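Local coordinates for alginate lyase, family PL7 (Zobellia galactanivorans, PDB 3ZPY), which probably cleaves the brown-algal polysaccharide alginate by beta-elimination, this chain being the PL7 catalytic domain of a longer protein, at residues D47-F51 with K61-L66; N106-Q110 with S234-V238. All blocks are in the same frame, centred on the assembly; numbering follows the deposited sequence.

Interaction 1: residues D47-F51 with K61-L66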
ATOM      1  N   ASP A  47       3.191 -13.420 -11.257  1.00  6.32           N
ATOM      2  CA  ASP A  47       3.392 -14.586 -10.458  1.00  6.46           C
ATOM      3  C   ASP A  47       2.075 -14.771  -9.713  1.00  6.52           C
ATOM      4  O   ASP A  47       1.693 -13.925  -8.917  1.00  5.98           O
ATOM      5  CB  ASP A  47       4.550 -14.383  -9.470  1.00  8.41           C
ATOM      6  CG  ASP A  47       4.822 -15.568  -8.583  1.00  8.01           C
ATOM      7  OD1 ASP A  47       3.966 -16.478  -8.396  1.00  9.09           O
ATOM      8  OD2 ASP A  47       5.926 -15.620  -8.020  1.00 10.06           O
ATOM      9  N   ASP A  48       1.396 -15.881  -9.940  1.00  7.46           N
ATOM     10  CA  ASP A  48       0.104 -16.074  -9.284  1.00  8.44           C
ATOM     11  C   ASP A  48       0.151 -16.155  -7.812  1.00  7.74           C
ATOM     12  O   ASP A  48      -0.892 -16.005  -7.181  1.00  8.80           O
ATOM     13  CB  ASP A  48      -0.502 -17.413  -9.796  1.00 11.34           C
ATOM     14  CG  ASP A  48      -1.018 -17.326 -11.211  1.00 11.29           C
ATOM     15  OD1 ASP A  48      -0.916 -16.189 -11.832  1.00 11.11           O
ATOM     16  OD2 ASP A  48      -1.483 -18.399 -11.756  1.00 19.03           O
ATOM     17  N   ASN A  49       1.358 -16.285  -7.222  1.00  7.31           N
ATOM     18  CA  ASN A  49       1.395 -16.309  -5.776  1.00  6.41           C
ATOM     19  C   ASN A  49       1.317 -14.862  -5.193  1.00  6.29           C
ATOM     20  O   ASN A  49       1.000 -14.678  -4.025  1.00  6.04           O
ATOM     21  CB  ASN A  49       2.676 -16.916  -5.265  1.00  7.65           C
ATOM     22  CG  ASN A  49       2.705 -18.452  -5.378  1.00 10.91           C
ATOM     23  OD1 ASN A  49       3.702 -19.015  -5.832  1.00 18.32           O
ATOM     24  ND2 ASN A  49       1.577 -19.074  -5.157  1.00 11.01           N
ATOM     25  N   TYR A  50       1.718 -13.857  -6.006  1.00  5.92           N
ATOM     26  CA  TYR A  50       1.982 -12.480  -5.497  1.00  5.68           C
ATOM     27  C   TYR A  50       1.350 -11.326  -6.257  1.00  5.22           C
ATOM     28  O   TYR A  50       0.907 -10.347  -5.659  1.00  4.90           O
ATOM     29  CB  TYR A  50       3.499 -12.187  -5.476  1.00  5.91           C
ATOM     30  CG  TYR A  50       4.287 -13.159  -4.616  1.00  5.67           C
ATOM     31  CD1 TYR A  50       3.940 -13.400  -3.253  1.00  6.98           C
ATOM     32  CD2 TYR A  50       5.319 -13.911  -5.177  1.00  6.56           C
ATOM     33  CE1 TYR A  50       4.667 -14.324  -2.540  1.00  8.36           C
ATOM     34  CE2 TYR A  50       6.058 -14.836  -4.458  1.00  8.42           C
ATOM     35  CZ  TYR A  50       5.722 -15.062  -3.135  1.00  7.12           C
ATOM     36  OH  TYR A  50       6.459 -15.953  -2.388  1.00  9.18           O
ATOM     37  N   PHE A  51       1.434 -11.391  -7.579  1.00  4.45           N
ATOM     38  CA  PHE A  51       1.237 -10.213  -8.414  1.00  4.52           C
ATOM     39  C   PHE A  51       0.772 -10.713  -9.758  1.00  4.59           C
ATOM     40  O   PHE A  51       1.590 -11.251 -10.541  1.00  5.61           O
ATOM     41  CB  PHE A  51       2.588  -9.420  -8.541  1.00  5.37           C
ATOM     42  CG  PHE A  51       2.450  -8.144  -9.373  1.00  4.99           C
ATOM     43  CD1 PHE A  51       1.911  -6.975  -8.818  1.00  7.16           C
ATOM     44  CD2 PHE A  51       2.891  -8.123 -10.684  1.00  5.49           C
ATOM     45  CE1 PHE A  51       1.823  -5.816  -9.573  1.00  7.68           C
ATOM     46  CE2 PHE A  51       2.824  -6.967 -11.413  1.00  6.46           C
ATOM     47  CZ  PHE A  51       2.305  -5.826 -10.880  1.00  7.20           C
ATOM     48  N   LYS A  61      -0.986 -10.057  -3.637  1.00  4.13           N
ATOM     49  CA  LYS A  61      -1.248 -11.103  -2.632  1.00  4.12           C
ATOM     50  C   LYS A  61       0.046 -11.242  -1.748  1.00  5.28           C
ATOM     51  O   LYS A  61       1.154 -11.508  -2.304  1.00  6.13           O
ATOM     52  CB  LYS A  61      -1.534 -12.468  -3.417  1.00  4.88           C
ATOM     53  CG  LYS A  61      -2.049 -13.536  -2.497  1.00  5.77           C
ATOM     54  CD  LYS A  61      -2.505 -14.771  -3.241  1.00  7.93           C
ATOM     55  CE  LYS A  61      -3.093 -15.805  -2.338  1.00  8.64           C
ATOM     56  NZ  LYS A  61      -3.715 -16.886  -3.135  1.00 10.42           N
ATOM     57  N   CYS A  62      -0.146 -11.027  -0.456  1.00  5.15           N
ATOM     58  CA  CYS A  62       1.002 -11.053   0.478  1.00  5.77           C
ATOM     59  C   CYS A  62       0.635 -11.898   1.677  1.00  5.75           C
ATOM     60  O   CYS A  62      -0.539 -11.968   2.063  1.00  7.10           O
ATOM     61  CB  CYS A  62       1.402  -9.567   0.823  1.00  5.74           C
ATOM     62  SG  CYS A  62       2.950  -9.448   1.714  1.00  7.76           S
ATOM     63  N   TYR A  63       1.630 -12.525   2.285  1.00  6.66           N
ATOM     64  CA  TYR A  63       1.352 -13.571   3.251  1.00  6.51           C
ATOM     65  C   TYR A  63       1.959 -13.213   4.587  1.00  7.34           C
ATOM     66  O   TYR A  63       3.061 -12.652   4.633  1.00  7.28           O
ATOM     67  CB  TYR A  63       1.951 -14.957   2.815  1.00  7.23           C
ATOM     68  CG  TYR A  63       1.443 -15.390   1.471  1.00  7.22           C
ATOM     69  CD1 TYR A  63       1.945 -14.789   0.292  1.00  8.44           C
ATOM     70  CD2 TYR A  63       0.517 -16.461   1.371  1.00  7.07           C
ATOM     71  CE1 TYR A  63       1.478 -15.114  -0.955  1.00  9.45           C
ATOM     72  CE2 TYR A  63       0.040 -16.820   0.078  1.00  7.09           C
ATOM     73  CZ  TYR A  63       0.615 -16.203  -1.051  1.00  7.22           C
ATOM     74  OH  TYR A  63       0.089 -16.510  -2.296  1.00  8.75           O
ATOM     75  N   ARG A  64       1.225 -13.530   5.651  1.00  7.44           N
ATOM     76  CA  ARG A  64       1.778 -13.467   7.019  1.00  8.40           C
ATOM     77  C   ARG A  64       3.085 -14.255   7.028  1.00  9.91           C
ATOM     78  O   ARG A  64       3.175 -15.388   6.494  1.00  8.43           O
ATOM     79  CB  ARG A  64       0.760 -14.222   7.914  1.00  8.74           C
ATOM     80  CG  ARG A  64       1.065 -14.193   9.429  1.00  8.11           C
ATOM     81  CD  ARG A  64      -0.029 -14.982  10.152  1.00  8.22           C
ATOM     82  NE  ARG A  64      -0.054 -14.740  11.609  1.00  9.44           N
ATOM     83  CZ  ARG A  64       0.446 -15.550  12.536  1.00  9.47           C
ATOM     84  NH1 ARG A  64       1.210 -16.590  12.220  1.00 11.97           N
ATOM     85  NH2 ARG A  64       0.199 -15.307  13.818  1.00 12.83           N
ATOM     86  N   GLY A  65       4.137 -13.648   7.624  1.00  9.48           N
ATOM     87  CA  GLY A  65       5.427 -14.385   7.787  1.00 12.62           C
ATOM     88  C   GLY A  65       6.225 -14.523   6.484  1.00  9.53           C
ATOM     89  O   GLY A  65       7.222 -15.189   6.525  1.00 13.02           O
ATOM     90  N   LEU A  66       5.756 -13.926   5.350  1.00  9.29           N
ATOM     91  CA  LEU A  66       6.444 -14.038   4.094  1.00 11.38           C
ATOM     92  C   LEU A  66       7.834 -13.420   4.231  1.00 11.97           C
ATOM     93  O   LEU A  66       7.996 -12.239   4.596  1.00 12.32           O
ATOM     94  CB  LEU A  66       5.660 -13.333   3.047  1.00  9.02           C
ATOM     95  CG  LEU A  66       6.099 -13.464   1.554  1.00  9.28           C
ATOM     96  CD1 LEU A  66       6.071 -14.930   1.085  1.00 12.41           C
ATOM     97  CD2 LEU A  66       5.318 -12.556   0.574  1.00  9.03           C
TER
HETATM   98  O   HOH W   1      -1.991 -17.796  -5.200  1.00 18.06           O
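A phenol, not a main-chain amide, makes the shortest bond of this contact: Tyr63 OH donates to Asn49 O at 2.7 Å. The tyrosine reaches out of its strand to the tight turn of residues 47-51, where Asp47 OD1 takes the N-H of Asn49 at 2.9 Å, an Asx turn, and Tyr50 and Phe51 together face Asp47 in a classic beta bulge. The backbones meet directly at one place. Lys61 N gives its hydrogen to Tyr50 O (2.8 Å), and in return Tyr50 CA lies 3.4 Å from Lys61 O, a CA-H...O contact. The Lys61 side chain runs on fully extended, and a water 2.8 Å from its NZ donates to Asp48 O at 2.9 Å. On the buried side, Tyr50 CE1 sits 3.6 Å from both Tyr63 CE1 and Leu66 CD2; the two tyrosine rings meet rim to rim with perpendicular planes. The type II turn from Tyr63 to Leu66 brings the leucine back to this spot. Tyr50 rests on Ser19 of strand 15-21 and its OH is hydrogen-bonded to Gly22 O just beyond, so the turn lies between that strand and 58-63, whose other flank pairs with 235-247.

Interaction 2: residues N106-Q110 with S234-V238; sequences NQLPQ and SYGLV
Gln107, Tyr235 and Leu237 bury the most surface where the regular pairing of strands 96-107 and 235-247 gives out. The segments run antiparallel, end-to-end directions 151° apart. Gln107 and Leu237 form a hydrogen-bonded pair, CA atoms 5.1 Å apart, with both side chains on the same sheet face (CB to CB 4.0 Å). Leu237 N donates to Gln107 O at 3.0 Å, but Leu237 O accepts from Asn106 N (2.9 Å), one residue early; with Asn106 at phi/psi -106/-12, the kink resembles a beta bulge. Beyond it Leu108 lies opposite Gly236 and Pro109 opposite Tyr235, CA distances 4.4 and 4.5 Å. Gly236 CA approaches Gln107 O to 3.2 Å, and a CB there would crowd Pro109 CD. With chi1 t and chi2 p, Gln107 lays CG over the face of the Tyr235 ring (chi1 p), 3.9 Å from its centroid, a CH-pi contact; Lys61 adds a cation-pi contact to that ring. Leu108 O and Tyr235 O, both acceptors, stand 3.0 Å apart, and proline has no N-H to offer. One water bridges the two backbones instead, donating to Leu108 O (3.1 Å) and accepting from Tyr235 N (2.9 Å) and Gln107 NE2 (3.1 Å): solvent replaces direct pairing where the strand bonds of this pair end.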
ATOM      1  N   ASN A 106     -10.104  -8.417  -0.688  1.00  4.67           N
ATOM      2  CA  ASN A 106     -10.819  -9.616  -0.747  1.00  4.68           C
ATOM      3  C   ASN A 106     -10.525 -10.587   0.420  1.00  4.54           C
ATOM      4  O   ASN A 106     -11.227 -11.545   0.565  1.00  5.63           O
ATOM      5  CB  ASN A 106     -10.481 -10.324  -2.061  1.00  6.73           C
ATOM      6  CG  ASN A 106     -10.865  -9.449  -3.285  1.00  5.96           C
ATOM      7  OD1 ASN A 106     -12.046  -9.125  -3.466  1.00  9.40           O
ATOM      8  ND2 ASN A 106      -9.867  -8.941  -3.996  1.00  7.83           N
ATOM      9  N   GLN A 107      -9.484 -10.342   1.225  1.00  4.40           N
ATOM     10  CA  GLN A 107      -9.099 -11.261   2.275  1.00  4.65           C
ATOM     11  C   GLN A 107      -8.150 -10.505   3.175  1.00  4.20           C
ATOM     12  O   GLN A 107      -7.252  -9.814   2.679  1.00  4.62           O
ATOM     13  CB  GLN A 107      -8.297 -12.464   1.663  1.00  4.95           C
ATOM     14  CG  GLN A 107      -7.926 -13.526   2.670  1.00  5.65           C
ATOM     15  CD  GLN A 107      -9.039 -14.462   3.143  1.00  7.36           C
ATOM     16  OE1 GLN A 107     -10.023 -14.664   2.533  1.00  8.20           O
ATOM     17  NE2 GLN A 107      -8.779 -15.121   4.183  1.00 15.67           N
ATOM     18  N   LEU A 108      -8.344 -10.676   4.492  1.00  4.80           N
ATOM     19  CA  LEU A 108      -7.403 -10.139   5.505  1.00  5.29           C
ATOM     20  C   LEU A 108      -6.543 -11.288   6.033  1.00  5.04           C
ATOM     21  O   LEU A 108      -6.968 -12.466   6.076  1.00  7.08           O
ATOM     22  CB  LEU A 108      -8.157  -9.538   6.701  1.00  5.70           C
ATOM     23  CG  LEU A 108      -8.933  -8.285   6.318  1.00  5.40           C
ATOM     24  CD1 LEU A 108      -9.714  -7.811   7.530  1.00  8.16           C
ATOM     25  CD2 LEU A 108      -8.087  -7.241   5.643  1.00  7.47           C
ATOM     26  N   PRO A 109      -5.305 -10.941   6.488  1.00  5.13           N
ATOM     27  CA  PRO A 109      -4.428 -11.911   7.102  1.00  6.27           C
ATOM     28  C   PRO A 109      -4.776 -12.058   8.583  1.00  5.98           C
ATOM     29  O   PRO A 109      -5.866 -11.593   9.028  1.00  6.34           O
ATOM     30  CB  PRO A 109      -3.047 -11.313   6.834  1.00  6.48           C
ATOM     31  CG  PRO A 109      -3.327  -9.805   7.068  1.00  6.40           C
ATOM     32  CD  PRO A 109      -4.652  -9.626   6.294  1.00  5.93           C
ATOM     33  N   GLN A 110      -3.850 -12.690   9.368  1.00  6.33           N
ATOM     34  CA  GLN A 110      -4.070 -12.896  10.827  1.00  9.31           C
ATOM     35  C   GLN A 110      -2.887 -12.225  11.485  1.00  8.35           C
ATOM     36  O   GLN A 110      -1.693 -12.565  11.138  1.00  9.14           O
ATOM     37  CB  GLN A 110      -4.096 -14.352  11.118  1.00  9.37           C
ATOM     38  CG  GLN A 110      -4.073 -14.666  12.634  1.00 10.82           C
ATOM     39  CD  GLN A 110      -4.201 -16.125  12.871  1.00 18.64           C
ATOM     40  OE1 GLN A 110      -4.603 -16.866  11.997  1.00 16.22           O
ATOM     41  NE2 GLN A 110      -3.864 -16.563  14.068  1.00 26.76           N
ATOM     42  N   SER A 234      -1.837 -17.987   5.912  1.00  8.90           N
ATOM     43  CA  SER A 234      -2.724 -16.815   6.078  1.00  8.21           C
ATOM     44  C   SER A 234      -2.182 -15.658   5.162  1.00  8.21           C
ATOM     45  O   SER A 234      -0.974 -15.448   5.007  1.00  7.72           O
ATOM     46  CB  SER A 234      -2.566 -16.307   7.481  1.00  6.85           C
ATOM     47  OG  SER A 234      -3.185 -15.070   7.740  1.00  8.06           O
ATOM     48  N   TYR A 235      -3.065 -14.908   4.540  1.00  5.83           N
ATOM     49  CA  TYR A 235      -2.660 -13.948   3.511  1.00  6.69           C
ATOM     50  C   TYR A 235      -3.664 -12.792   3.488  1.00  5.59           C
ATOM     51  O   TYR A 235      -4.832 -12.956   3.961  1.00  5.71           O
ATOM     52  CB  TYR A 235      -2.475 -14.577   2.086  1.00  8.25           C
ATOM     53  CG  TYR A 235      -3.784 -15.089   1.488  1.00  7.60           C
ATOM     54  CD1 TYR A 235      -4.353 -16.275   1.946  1.00  8.60           C
ATOM     55  CD2 TYR A 235      -4.542 -14.268   0.657  1.00  6.29           C
ATOM     56  CE1 TYR A 235      -5.588 -16.734   1.379  1.00  8.91           C
ATOM     57  CE2 TYR A 235      -5.762 -14.694   0.106  1.00  7.05           C
ATOM     58  CZ  TYR A 235      -6.280 -15.910   0.518  1.00  9.67           C
ATOM     59  OH  TYR A 235      -7.485 -16.314  -0.018  1.00 10.77           O
ATOM     60  N   GLY A 236      -3.252 -11.694   2.861  1.00  5.96           N
ATOM     61  CA  GLY A 236      -4.226 -10.676   2.457  1.00  5.70           C
ATOM     62  C   GLY A 236      -4.210 -10.563   0.940  1.00  4.96           C
ATOM     63  O   GLY A 236      -3.248 -10.975   0.267  1.00  5.04           O
ATOM     64  N   LEU A 237      -5.343 -10.069   0.400  1.00  4.56           N
ATOM     65  CA  LEU A 237      -5.476  -9.944  -1.026  1.00  4.08           C
ATOM     66  C   LEU A 237      -6.178  -8.603  -1.334  1.00  4.39           C
ATOM     67  O   LEU A 237      -7.240  -8.370  -0.846  1.00  5.29           O
ATOM     68  CB  LEU A 237      -6.289 -11.109  -1.571  1.00  5.20           C
ATOM     69  CG  LEU A 237      -6.415 -11.176  -3.094  1.00  5.09           C
ATOM     70  CD1 LEU A 237      -5.067 -11.284  -3.811  1.00  5.06           C
ATOM     71  CD2 LEU A 237      -7.346 -12.307  -3.568  1.00  6.18           C
ATOM     72  N   VAL A 238      -5.502  -7.789  -2.117  1.00  4.22           N
ATOM     73  CA  VAL A 238      -5.943  -6.464  -2.542  1.00  4.21           C
ATOM     74  C   VAL A 238      -5.971  -6.515  -4.071  1.00  4.24           C
ATOM     75  O   VAL A 238      -5.093  -7.097  -4.726  1.00  5.08           O
ATOM     76  CB  VAL A 238      -4.991  -5.342  -2.107  1.00  4.23           C
ATOM     77  CG1 VAL A 238      -5.423  -4.029  -2.700  1.00  4.33           C
ATOM     78  CG2 VAL A 238      -4.846  -5.275  -0.591  1.00  5.72           C
TER
HETATM   79  O   HOH W   2      -5.884 -15.294   5.260  1.00  6.50           O

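Overall arrangement
Interactions 1 and 2 have centres about 10 Å apart and belong to one antiparallel sheet, in which strands 51-53, 58-63, 235-247 and 96-107 lie side by side. Along the chain they come in series, interaction 1 between near neighbours and interaction 2 joining segments 124 residues apart. They touch directly: Cys62 O and Gly236 N are 2.8 Å apart, a probable hydrogen bond of the shared strand pair, Tyr63 CD2 packs on Tyr235 CB at 3.6 Å, and Arg64 NE reaches Gln110 O at 2.8 Å, probably also hydrogen-bonded. Together they knit one end of this sheet of the PL7 beta-sandwich, a jelly roll of the concanavalin clan, from its outer strand inward.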